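Local coordinates for aclacinomycin-N/aclacinomycin-A oxidase (Streptomyces galilaeus, PDB 2IPI), which oxidises the terminal sugar of aclacinomycins in two successive oxygen-dependent steps, using a bicovalently bound FAD, to make aclacinomycin A and then aclacinomycin Y, at residues A[175-180]-A[206-211]; A[365-370]-A[413-418]; A[465-470]-A[488-493]. One frame throughout, in Å; residues are numbered along the deposited sequence.

Contact 1. Residues A[175-180]-A[206-211]; sequences DHLYAV and ELWWAH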
loop_
_atom_site.group_PDB
_atom_site.type_symbol
_atom_site.label_atom_id
_atom_site.label_comp_id
_atom_site.label_asym_id
_atom_site.label_seq_id
_atom_site.Cartn_x
_atom_site.Cartn_y
_atom_site.Cartn_z
ATOM N N ASP A 175 -0.314 2.791 -12.622
ATOM C CA ASP A 175 0.257 2.785 -13.951
ATOM C C ASP A 175 -0.650 2.151 -14.998
ATOM O O ASP A 175 -0.243 2.005 -16.159
ATOM C CB ASP A 175 1.618 2.044 -13.919
ATOM C CG ASP A 175 2.665 2.988 -13.336
ATOM O OD1 ASP A 175 2.397 4.203 -13.461
ATOM O OD2 ASP A 175 3.701 2.558 -12.783
ATOM N N HIS A 176 -1.849 1.753 -14.564
ATOM C CA HIS A 176 -2.854 1.100 -15.401
ATOM C C HIS A 176 -4.222 1.698 -15.132
ATOM O O HIS A 176 -5.284 1.164 -15.446
ATOM C CB HIS A 176 -2.835 -0.423 -15.177
ATOM C CG HIS A 176 -1.481 -0.986 -15.534
ATOM N ND1 HIS A 176 -1.160 -1.458 -16.786
ATOM C CD2 HIS A 176 -0.353 -1.123 -14.784
ATOM C CE1 HIS A 176 0.095 -1.874 -16.789
ATOM N NE2 HIS A 176 0.616 -1.676 -15.578
ATOM N N LEU A 177 -4.222 2.879 -14.515
ATOM C CA LEU A 177 -5.431 3.634 -14.255
ATOM C C LEU A 177 -5.812 4.508 -15.454
ATOM O O LEU A 177 -5.058 5.432 -15.794
ATOM C CB LEU A 177 -5.219 4.591 -13.085
ATOM C CG LEU A 177 -6.409 5.185 -12.368
ATOM C CD1 LEU A 177 -7.391 4.139 -11.866
ATOM C CD2 LEU A 177 -5.908 5.996 -11.170
ATOM N N TYR A 178 -6.945 4.211 -16.067
ATOM C CA TYR A 178 -7.465 5.021 -17.159
ATOM C C TYR A 178 -8.385 6.120 -16.628
ATOM O O TYR A 178 -8.268 7.272 -17.048
ATOM C CB TYR A 178 -8.227 4.165 -18.178
ATOM C CG TYR A 178 -8.993 4.992 -19.194
ATOM C CD1 TYR A 178 -10.382 5.014 -19.186
ATOM C CD2 TYR A 178 -8.318 5.742 -20.155
ATOM C CE1 TYR A 178 -11.079 5.778 -20.113
ATOM C CE2 TYR A 178 -9.005 6.508 -21.084
ATOM C CZ TYR A 178 -10.380 6.513 -21.048
ATOM O OH TYR A 178 -11.075 7.268 -21.970
ATOM N N ALA A 179 -9.304 5.790 -15.716
ATOM C CA ALA A 179 -10.278 6.814 -15.330
ATOM C C ALA A 179 -10.849 6.590 -13.941
ATOM O O ALA A 179 -10.816 5.477 -13.408
ATOM C CB ALA A 179 -11.420 6.847 -16.341
ATOM N N VAL A 180 -11.404 7.659 -13.371
ATOM C CA VAL A 180 -12.032 7.518 -12.062
ATOM C C VAL A 180 -13.333 8.305 -11.986
ATOM O O VAL A 180 -13.396 9.441 -12.460
ATOM C CB VAL A 180 -11.027 7.963 -10.969
ATOM C CG1 VAL A 180 -10.717 9.443 -11.126
ATOM C CG2 VAL A 180 -11.533 7.652 -9.580
ATOM N N GLU A 206 -6.336 16.535 -14.279
ATOM C CA GLU A 206 -5.591 16.724 -13.034
ATOM C C GLU A 206 -6.293 16.019 -11.885
ATOM O O GLU A 206 -5.589 15.547 -10.996
ATOM C CB GLU A 206 -5.360 18.211 -12.716
ATOM C CG GLU A 206 -4.241 18.764 -13.605
ATOM C CD GLU A 206 -2.887 18.151 -13.299
ATOM O OE1 GLU A 206 -2.281 18.517 -12.262
ATOM O OE2 GLU A 206 -2.420 17.310 -14.103
ATOM N N LEU A 207 -7.617 15.914 -11.897
ATOM C CA LEU A 207 -8.318 15.113 -10.893
ATOM C C LEU A 207 -7.916 13.641 -11.065
ATOM O O LEU A 207 -7.691 12.960 -10.058
ATOM C CB LEU A 207 -9.821 15.289 -10.993
ATOM C CG LEU A 207 -10.688 15.286 -9.739
ATOM C CD1 LEU A 207 -12.064 14.720 -10.052
ATOM C CD2 LEU A 207 -10.049 14.526 -8.594
ATOM N N TRP A 208 -7.800 13.153 -12.300
ATOM C CA TRP A 208 -7.393 11.762 -12.524
ATOM C C TRP A 208 -5.999 11.514 -11.941
ATOM O O TRP A 208 -5.708 10.531 -11.270
ATOM C CB TRP A 208 -7.367 11.376 -14.011
ATOM C CG TRP A 208 -6.485 10.193 -14.304
ATOM C CD1 TRP A 208 -6.851 8.876 -14.138
ATOM C CD2 TRP A 208 -5.140 10.181 -14.796
ATOM N NE1 TRP A 208 -5.806 8.057 -14.500
ATOM C CE2 TRP A 208 -4.739 8.839 -14.902
ATOM C CE3 TRP A 208 -4.242 11.201 -15.136
ATOM C CZ2 TRP A 208 -3.463 8.505 -15.354
ATOM C CZ3 TRP A 208 -2.984 10.874 -15.587
ATOM C CH2 TRP A 208 -2.597 9.518 -15.696
ATOM N N TRP A 209 -5.116 12.428 -12.308
ATOM C CA TRP A 209 -3.753 12.493 -11.828
ATOM C C TRP A 209 -3.670 12.389 -10.314
ATOM O O TRP A 209 -2.883 11.623 -9.760
ATOM C CB TRP A 209 -3.164 13.847 -12.217
ATOM C CG TRP A 209 -1.680 13.893 -12.095
ATOM C CD1 TRP A 209 -0.861 13.962 -11.016
ATOM C CD2 TRP A 209 -0.836 13.867 -13.256
ATOM N NE1 TRP A 209 0.461 13.981 -11.403
ATOM C CE2 TRP A 209 0.481 13.928 -12.773
ATOM C CE3 TRP A 209 -1.071 13.806 -14.634
ATOM C CZ2 TRP A 209 1.508 13.924 -13.681
ATOM C CZ3 TRP A 209 0.017 13.803 -15.495
ATOM C CH2 TRP A 209 1.325 13.860 -15.029
ATOM N N ALA A 210 -4.509 13.174 -9.631
ATOM C CA ALA A 210 -4.534 13.188 -8.175
ATOM C C ALA A 210 -4.798 11.798 -7.607
ATOM O O ALA A 210 -4.386 11.458 -6.499
ATOM C CB ALA A 210 -5.581 14.179 -7.679
ATOM N N HIS A 211 -5.503 10.977 -8.407
ATOM C CA HIS A 211 -5.906 9.673 -7.917
ATOM C C HIS A 211 -4.849 8.612 -8.207
ATOM O O HIS A 211 -5.080 7.463 -7.852
ATOM C CB HIS A 211 -7.288 9.307 -8.482
ATOM C CG HIS A 211 -8.364 10.002 -7.659
ATOM N ND1 HIS A 211 -8.782 11.297 -7.918
ATOM C CD2 HIS A 211 -9.087 9.567 -6.610
ATOM C CE1 HIS A 211 -9.717 11.632 -7.044
ATOM N NE2 HIS A 211 -9.932 10.598 -6.230
#

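Contact 2. Residues A[365-370]-A[413-418]; sequences GAYLRK and TAQRDS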
loop_
_atom_site.group_PDB
_atom_site.type_symbol
_atom_site.label_atom_id
_atom_site.label_comp_id
_atom_site.label_asym_id
_atom_site.label_seq_id
_atom_site.Cartn_x
_atom_site.Cartn_y
_atom_site.Cartn_z
ATOM N N GLY A 365 7.209 2.978 7.222
ATOM C CA GLY A 365 7.998 2.541 6.106
ATOM C C GLY A 365 9.056 3.473 5.582
ATOM O O GLY A 365 9.347 4.496 6.214
ATOM N N ALA A 366 9.614 3.095 4.430
ATOM C CA ALA A 366 10.663 3.830 3.740
ATOM C C ALA A 366 10.958 3.281 2.342
ATOM O O ALA A 366 10.830 2.089 2.054
ATOM C CB ALA A 366 11.963 3.813 4.549
ATOM N N TYR A 367 11.377 4.163 1.447
ATOM C CA TYR A 367 11.876 3.876 0.117
ATOM C C TYR A 367 13.403 4.001 0.082
ATOM O O TYR A 367 13.924 5.083 0.352
ATOM C CB TYR A 367 11.304 4.837 -0.931
ATOM C CG TYR A 367 9.880 4.582 -1.349
ATOM C CD1 TYR A 367 9.574 3.522 -2.203
ATOM C CD2 TYR A 367 8.837 5.381 -0.916
ATOM C CE1 TYR A 367 8.277 3.290 -2.588
ATOM C CE2 TYR A 367 7.522 5.154 -1.295
ATOM C CZ TYR A 367 7.250 4.098 -2.141
ATOM O OH TYR A 367 5.966 3.829 -2.547
ATOM N N LEU A 368 14.146 2.936 -0.224
ATOM C CA LEU A 368 15.602 3.056 -0.242
ATOM C C LEU A 368 16.125 3.260 -1.665
ATOM O O LEU A 368 15.775 2.493 -2.565
ATOM C CB LEU A 368 16.318 1.829 0.332
ATOM C CG LEU A 368 15.918 1.317 1.712
ATOM C CD1 LEU A 368 16.684 0.052 2.100
ATOM C CD2 LEU A 368 16.114 2.386 2.767
ATOM N N ARG A 369 16.989 4.238 -1.865
ATOM C CA ARG A 369 17.628 4.432 -3.158
ATOM C C ARG A 369 18.923 3.641 -3.271
ATOM O O ARG A 369 19.343 3.281 -4.374
ATOM C CB ARG A 369 17.944 5.900 -3.418
ATOM C CG ARG A 369 16.826 6.684 -4.079
ATOM C CD ARG A 369 17.317 8.108 -4.360
ATOM N NE ARG A 369 17.720 8.250 -5.758
ATOM C CZ ARG A 369 18.784 8.944 -6.175
ATOM N NH1 ARG A 369 19.651 9.560 -5.302
ATOM N NH2 ARG A 369 19.009 8.985 -7.489
ATOM N N LYS A 370 19.531 3.402 -2.116
ATOM C CA LYS A 370 20.759 2.628 -1.982
ATOM C C LYS A 370 20.678 1.762 -0.727
ATOM O O LYS A 370 19.882 2.054 0.168
ATOM C CB LYS A 370 21.975 3.547 -1.906
ATOM C CG LYS A 370 22.301 4.306 -3.170
ATOM C CD LYS A 370 22.939 5.670 -2.906
ATOM C CE LYS A 370 24.430 5.745 -3.119
ATOM N NZ LYS A 370 24.890 6.570 -4.275
ATOM N N THR A 413 2.495 9.334 -7.856
ATOM C CA THR A 413 3.464 8.488 -7.180
ATOM C C THR A 413 4.863 8.872 -7.683
ATOM O O THR A 413 5.276 8.479 -8.783
ATOM C CB THR A 413 3.287 6.978 -7.375
ATOM O OG1 THR A 413 3.643 6.594 -8.697
ATOM C CG2 THR A 413 1.839 6.601 -7.184
ATOM N N ALA A 414 5.514 9.662 -6.839
ATOM C CA ALA A 414 6.779 10.276 -7.216
ATOM C C ALA A 414 7.951 9.313 -7.148
ATOM O O ALA A 414 8.862 9.370 -7.972
ATOM C CB ALA A 414 7.052 11.475 -6.312
ATOM N N GLN A 415 7.943 8.427 -6.167
ATOM C CA GLN A 415 9.121 7.598 -5.908
ATOM C C GLN A 415 9.419 6.658 -7.060
ATOM O O GLN A 415 8.981 5.520 -7.092
ATOM C CB GLN A 415 8.898 6.830 -4.601
ATOM C CG GLN A 415 8.934 7.726 -3.373
ATOM C CD GLN A 415 7.581 8.270 -2.966
ATOM O OE1 GLN A 415 7.462 9.004 -1.971
ATOM N NE2 GLN A 415 6.528 7.919 -3.706
ATOM N N ARG A 416 10.184 7.132 -8.047
ATOM C CA ARG A 416 10.453 6.287 -9.210
ATOM C C ARG A 416 11.927 5.966 -9.377
ATOM O O ARG A 416 12.393 5.810 -10.503
ATOM C CB ARG A 416 9.879 6.954 -10.474
ATOM C CG ARG A 416 8.374 7.166 -10.364
ATOM C CD ARG A 416 7.573 5.865 -10.395
ATOM N NE ARG A 416 6.149 6.166 -10.573
ATOM C CZ ARG A 416 5.279 5.359 -11.179
ATOM N NH1 ARG A 416 5.684 4.199 -11.665
ATOM N NH2 ARG A 416 4.005 5.734 -11.288
ATOM N N ASP A 417 12.693 5.833 -8.292
ATOM C CA ASP A 417 14.100 5.416 -8.487
ATOM C C ASP A 417 14.602 4.804 -7.173
ATOM O O ASP A 417 15.672 5.164 -6.693
ATOM C CB ASP A 417 14.973 6.557 -8.965
ATOM C CG ASP A 417 16.427 6.248 -9.236
ATOM O OD1 ASP A 417 17.311 6.985 -8.744
ATOM O OD2 ASP A 417 16.763 5.267 -9.934
ATOM N N SER A 418 13.783 3.893 -6.655
ATOM C CA SER A 418 14.099 3.116 -5.468
ATOM C C SER A 418 14.277 1.638 -5.828
ATOM O O SER A 418 13.695 1.151 -6.801
ATOM C CB SER A 418 13.035 3.284 -4.387
ATOM O OG SER A 418 13.059 4.615 -3.876
#

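Contact 3. Residues A[465-470]-A[488-493]; sequences TFINYP and TLYYKG. With FAD (flavin-adenine dinucleotide), chain F.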
loop_
_atom_site.group_PDB
_atom_site.type_symbol
_atom_site.label_atom_id
_atom_site.label_comp_id
_atom_site.label_asym_id
_atom_site.label_seq_id
_atom_site.Cartn_x
_atom_site.Cartn_y
_atom_site.Cartn_z
ATOM N N THR A 465 8.769 8.181 2.267
ATOM C CA THR A 465 7.979 6.974 2.593
ATOM C C THR A 465 6.708 6.954 1.755
ATOM O O THR A 465 6.593 7.820 0.883
ATOM C CB THR A 465 7.771 6.860 4.105
ATOM O OG1 THR A 465 6.935 5.728 4.379
ATOM C CG2 THR A 465 7.096 8.076 4.703
ATOM N N PHE A 466 5.817 6.005 1.951
ATOM C CA PHE A 466 4.680 5.643 1.104
ATOM C C PHE A 466 3.350 6.081 1.674
ATOM O O PHE A 466 3.084 5.754 2.831
ATOM C CB PHE A 466 4.705 4.115 0.978
ATOM C CG PHE A 466 3.647 3.438 0.142
ATOM C CD1 PHE A 466 3.243 3.965 -1.072
ATOM C CD2 PHE A 466 3.056 2.272 0.588
ATOM C CE1 PHE A 466 2.274 3.330 -1.826
ATOM C CE2 PHE A 466 2.091 1.620 -0.159
ATOM C CZ PHE A 466 1.704 2.149 -1.373
ATOM N N ILE A 467 2.484 6.783 0.947
ATOM C CA ILE A 467 1.249 7.278 1.542
ATOM C C ILE A 467 0.383 6.201 2.175
ATOM O O ILE A 467 -0.299 6.446 3.176
ATOM C CB ILE A 467 0.372 8.074 0.541
ATOM C CG1 ILE A 467 -0.280 7.177 -0.509
ATOM C CG2 ILE A 467 1.149 9.203 -0.093
ATOM C CD1 ILE A 467 0.140 7.477 -1.916
ATOM N N ASN A 468 0.367 4.967 1.667
ATOM C CA ASN A 468 -0.480 3.931 2.252
ATOM C C ASN A 468 0.115 3.344 3.524
ATOM O O ASN A 468 -0.392 2.377 4.114
ATOM C CB ASN A 468 -0.705 2.824 1.215
ATOM C CG ASN A 468 -1.946 3.054 0.374
ATOM O OD1 ASN A 468 -2.574 4.115 0.389
ATOM N ND2 ASN A 468 -2.298 2.008 -0.367
ATOM N N TYR A 469 1.206 3.949 3.958
ATOM C CA TYR A 469 1.864 3.787 5.221
ATOM C C TYR A 469 1.798 5.097 6.014
ATOM O O TYR A 469 2.840 5.720 6.227
ATOM C CB TYR A 469 3.337 3.424 5.053
ATOM C CG TYR A 469 3.676 2.146 4.322
ATOM C CD1 TYR A 469 5.007 1.909 3.996
ATOM C CD2 TYR A 469 2.729 1.202 3.961
ATOM C CE1 TYR A 469 5.396 0.764 3.328
ATOM C CE2 TYR A 469 3.101 0.046 3.291
ATOM C CZ TYR A 469 4.430 -0.160 2.981
ATOM O OH TYR A 469 4.832 -1.299 2.318
ATOM N N PRO A 470 0.620 5.536 6.422
ATOM C CA PRO A 470 0.540 6.784 7.196
ATOM C C PRO A 470 1.269 6.642 8.532
ATOM O O PRO A 470 1.133 5.571 9.129
ATOM C CB PRO A 470 -0.952 6.939 7.476
ATOM C CG PRO A 470 -1.430 5.511 7.466
ATOM C CD PRO A 470 -0.722 4.966 6.256
ATOM N N THR A 488 6.807 16.587 1.975
ATOM C CA THR A 488 8.043 16.295 1.250
ATOM C C THR A 488 8.317 14.796 1.320
ATOM O O THR A 488 8.652 14.138 0.345
ATOM C CB THR A 488 9.224 17.079 1.849
ATOM O OG1 THR A 488 8.949 18.488 1.686
ATOM C CG2 THR A 488 10.534 16.766 1.141
ATOM N N LEU A 489 8.144 14.276 2.541
ATOM C CA LEU A 489 8.462 12.889 2.816
ATOM C C LEU A 489 7.654 11.973 1.904
ATOM O O LEU A 489 8.214 11.048 1.331
ATOM C CB LEU A 489 8.196 12.533 4.280
ATOM C CG LEU A 489 9.128 13.135 5.333
ATOM C CD1 LEU A 489 8.886 12.454 6.673
ATOM C CD2 LEU A 489 10.594 13.011 4.943
ATOM N N TYR A 490 6.350 12.256 1.791
ATOM C CA TYR A 490 5.494 11.328 1.045
ATOM C C TYR A 490 5.413 11.612 -0.448
ATOM O O TYR A 490 5.199 10.695 -1.255
ATOM C CB TYR A 490 4.089 11.374 1.651
ATOM C CG TYR A 490 3.862 10.555 2.887
ATOM C CD1 TYR A 490 3.403 11.160 4.054
ATOM C CD2 TYR A 490 4.094 9.184 2.954
ATOM C CE1 TYR A 490 3.178 10.447 5.222
ATOM C CE2 TYR A 490 3.874 8.458 4.114
ATOM C CZ TYR A 490 3.420 9.085 5.250
ATOM O OH TYR A 490 3.193 8.371 6.417
ATOM N N TYR A 491 5.506 12.859 -0.894
ATOM C CA TYR A 491 5.223 13.185 -2.285
ATOM C C TYR A 491 6.352 13.900 -3.013
ATOM O O TYR A 491 6.186 14.185 -4.214
ATOM C CB TYR A 491 4.000 14.125 -2.352
ATOM C CG TYR A 491 2.739 13.685 -1.673
ATOM C CD1 TYR A 491 1.979 12.619 -2.162
ATOM C CD2 TYR A 491 2.273 14.320 -0.538
ATOM C CE1 TYR A 491 0.811 12.227 -1.522
ATOM C CE2 TYR A 491 1.118 13.939 0.103
ATOM C CZ TYR A 491 0.386 12.887 -0.396
ATOM O OH TYR A 491 -0.756 12.546 0.276
ATOM N N LYS A 492 7.449 14.224 -2.341
ATOM C CA LYS A 492 8.549 14.999 -2.891
ATOM C C LYS A 492 8.054 16.194 -3.688
ATOM O O LYS A 492 7.119 16.856 -3.246
ATOM C CB LYS A 492 9.441 14.098 -3.759
ATOM C CG LYS A 492 9.996 12.945 -2.907
ATOM C CD LYS A 492 10.475 11.810 -3.806
ATOM C CE LYS A 492 11.733 12.179 -4.573
ATOM N NZ LYS A 492 12.909 11.300 -4.329
ATOM N N GLY A 493 8.632 16.496 -4.844
ATOM C CA GLY A 493 8.257 17.677 -5.599
ATOM C C GLY A 493 6.848 17.702 -6.144
ATOM O O GLY A 493 6.467 18.651 -6.831
HETATM P PA FAD F . -9.789 2.013 4.201
HETATM O O1A FAD F . -9.554 2.178 5.582
HETATM O O2A FAD F . -11.213 1.842 3.918
HETATM O O5B FAD F . -9.206 3.219 3.377
HETATM C C5B FAD F . -7.933 3.693 3.557
HETATM C C4B FAD F . -7.853 5.162 3.150
HETATM O O4B FAD F . -8.504 5.333 1.922
HETATM C C3B FAD F . -8.631 6.058 4.130
HETATM O O3B FAD F . -8.116 7.340 4.136
HETATM C C2B FAD F . -10.024 6.101 3.525
HETATM O O2B FAD F . -10.807 7.203 3.896
HETATM C C1B FAD F . -9.663 6.076 2.056
HETATM N N9A FAD F . -10.761 5.615 1.183
HETATM C C8A FAD F . -11.460 4.478 1.298
HETATM N N7A FAD F . -12.354 4.387 0.325
HETATM C C5A FAD F . -12.246 5.494 -0.410
HETATM C C6A FAD F . -12.912 5.943 -1.543
HETATM N N6A FAD F . -13.782 5.179 -2.083
HETATM N N1A FAD F . -12.574 7.101 -2.084
HETATM C C2A FAD F . -11.598 7.793 -1.545
HETATM N N3A FAD F . -10.931 7.392 -0.478
HETATM C C4A FAD F . -11.251 6.273 0.099
HETATM N N1 FAD F . -0.458 -1.805 0.333
HETATM C C2 FAD F . 0.338 -1.988 -0.773
HETATM O O2 FAD F . 0.650 -1.135 -1.483
HETATM N N3 FAD F . 0.778 -3.255 -1.041
HETATM C C4 FAD F . 0.446 -4.337 -0.245
HETATM O O4 FAD F . 0.783 -5.437 -0.582
HETATM C C4X FAD F . -0.379 -4.139 0.865
HETATM N N5 FAD F . -0.719 -5.161 1.702
HETATM C C5X FAD F . -1.573 -4.982 2.740
HETATM C C6 FAD F . -1.979 -6.063 3.525
HETATM C C7 FAD F . -2.794 -5.850 4.598
HETATM C C7M FAD F . -3.277 -7.064 5.322
HETATM C C8 FAD F . -3.308 -4.578 4.866
HETATM C C8M FAD F . -4.444 -4.425 5.852
HETATM C C9 FAD F . -2.900 -3.541 4.057
HETATM C C9A FAD F . -2.017 -3.696 3.018
HETATM N N10 FAD F . -1.611 -2.629 2.240
HETATM C C10 FAD F . -0.834 -2.853 1.142
HETATM C "C1'" FAD F . -1.572 -1.239 2.785
HETATM C "C2'" FAD F . -2.838 -0.405 2.579
HETATM O "O2'" FAD F . -3.658 -0.180 3.678
HETATM C "C3'" FAD F . -3.702 -0.862 1.428
HETATM O "O3'" FAD F . -2.989 -0.917 0.231
HETATM C "C4'" FAD F . -4.938 0.087 1.483
HETATM O "O4'" FAD F . -4.735 1.285 2.116
HETATM C "C5'" FAD F . -6.243 -0.420 2.051
HETATM O "O5'" FAD F . -7.269 0.476 1.782
HETATM P P FAD F . -8.678 0.099 2.339
HETATM O O1P FAD F . -9.698 0.466 1.424
HETATM O O2P FAD F . -8.665 -1.267 2.639
HETATM O O3P FAD F . -8.859 0.812 3.739
#

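Contact 1. Residues A[175-180]-A[206-211]
Trp208 and Leu177 meet because each side chain starts anti to its own backbone N: CG of Trp208 stands there at chi1 158°, CG of Leu177 at -162°. The two then slide past each other in opposite directions, and the indole brings its N-H to the strand. Trp208 NE1 donates to Leu177 O at 3.0 Å, in a bent bond with an N-H...O angle of 135°. The donor stands above the carbonyl plane, and the oxygen is tilted somewhat from the indole plane. Leu177 CG packs against the same nitrogen, 3.6 Å from Trp208 NE1, so one residue supplies both the acceptor and an apolar flank. Further along, Val180 crosses His211 at about a right angle, its CG1 lying 4.2 Å from His211 ND1. That imidazole is held by its own helix: His211 ND1 donates to Leu207 O at 2.9 Å in an almost straight bond, the oxygen lying in the ring plane. The contact lays helix 205-210 across strand 177-185 of the five-stranded antiparallel sheet in the PCMH-type FAD-binding region. Tyr178 and Ala179 form a classic beta bulge opposite Trp226, while helix 495-505 packs against Leu207 and Ala210.

Contact 2. Residues A[365-370]-A[413-418]
Over one face of the Tyr367 phenol ring lies the aliphatic part of Gln415, while the guanidinium of Arg369 takes Asp417 OD1 at its edge. The setting is the end of strand 360-368, an outermost strand of the seven-stranded antiparallel sheet, where it meets the loop leading into its neighbour, strand 420-428. Gln415 is the centre of an inverse gamma turn in that loop, and its side chain crosses Tyr367 at about a right angle. A CH-pi contact results, with Gln415 CG 3.8 Å from the centroid of the Tyr367 ring and displaced toward the rim. The closest ring atom, Tyr367 CD2, lies 3.4 Å from Gln415 CG. The bend of the glutamine chain at chi2 (91°) carries CD over the rim near Tyr367 CE2, and the amide plane lies 17° from that of the phenol. Beyond the contact, Tyr367 OH is hydrogen-bonded to Lys421 NZ, so the polar tip of the ring is tied to strand 420-428.

Ser418 packs next to the root of the ring. Its OG approaches Tyr367 CB to 3.4 Å, and its CB packs at the same distance from Leu368 O; the hydroxyl itself is hydrogen-bonded to Glu463 OE2. At the more exposed border, Arg369 and Asp417 form a salt bridge, their planes 57° apart; it belongs to one of two conformers modelled for the arginine and is less certain for that reason. The arginine grips side-on, NE and NH2 both converging on Asp417 OD1, which would probably favour a charged carboxylate. Arg369 NH2 makes the shorter bond, 2.9 Å to Asp417 OD1 and nearly along the C-O axis; Arg369 NE reaches the same OD1 at 3.3 Å from the anti side, tilted out of the carboxylate plane.

Contact 3. Residues A[465-470]-A[488-493]
Tyr490 OH donates to Tyr469 O at 2.7 Å, the shortest polar bond between the helix end 488-491 and the loop 465-470. The donor is tilted 25° from the carbonyl plane, and Pro470 CA lies close beside the phenol oxygen. A second bond ties the backbones together, Thr465 N to Leu489 O at 3.1 Å. Between these two links Thr465 and Tyr490 lie side by side and point the same way, with Thr465 CG2 packed 3.3 Å from Tyr490 CE2. Ile467 crosses Tyr491 at about a right angle. CG2 of Ile467, anti to the carbonyl carbon, comes to 3.4 Å from Tyr491 CE1, while Tyr491 OH is hydrogen-bonded to Gly214 O. The loop itself folds into a type I beta turn from Phe466 to Tyr469, closed by Tyr469 N to Phe466 O at 2.8 Å. The same turn also meets the cofactor: Asn468 ND2 lies 3.1 Å from FAD O3', and the edge of the Phe466 ring meets FAD O2. Tyr469, a proton acceptor, hydrogen-bonds the bound aclacinomycin ligand through OH. Tyr490 thus grips the main chain of a catalytic residue, which probably helps to hold its backbone while its OH bonds the ligand.

In the fold
All three contacts are largely buried, but contact 2 reaches toward solvent at its charged border. Contacts 1 and 3 each set a helix against a different partner, a sheet strand in one and an irregular loop in the other, whereas contact 2 joins an outermost strand to a loop. Their chemistry also differs: an indole-to-carbonyl bond amid apolar packing, a salt bridge beside a CH-pi contact, and a phenol gripping a backbone carbonyl. Contacts 2 and 3 have centres about 10 Å apart and touch directly, with Tyr367 against Phe466. Contact 1, in the PCMH-type region, lies farther away yet is linked to contact 2 by the Asp175-Arg416 salt bridge. Contact 3 holds FAD-pocket residues and the proton acceptor Tyr469.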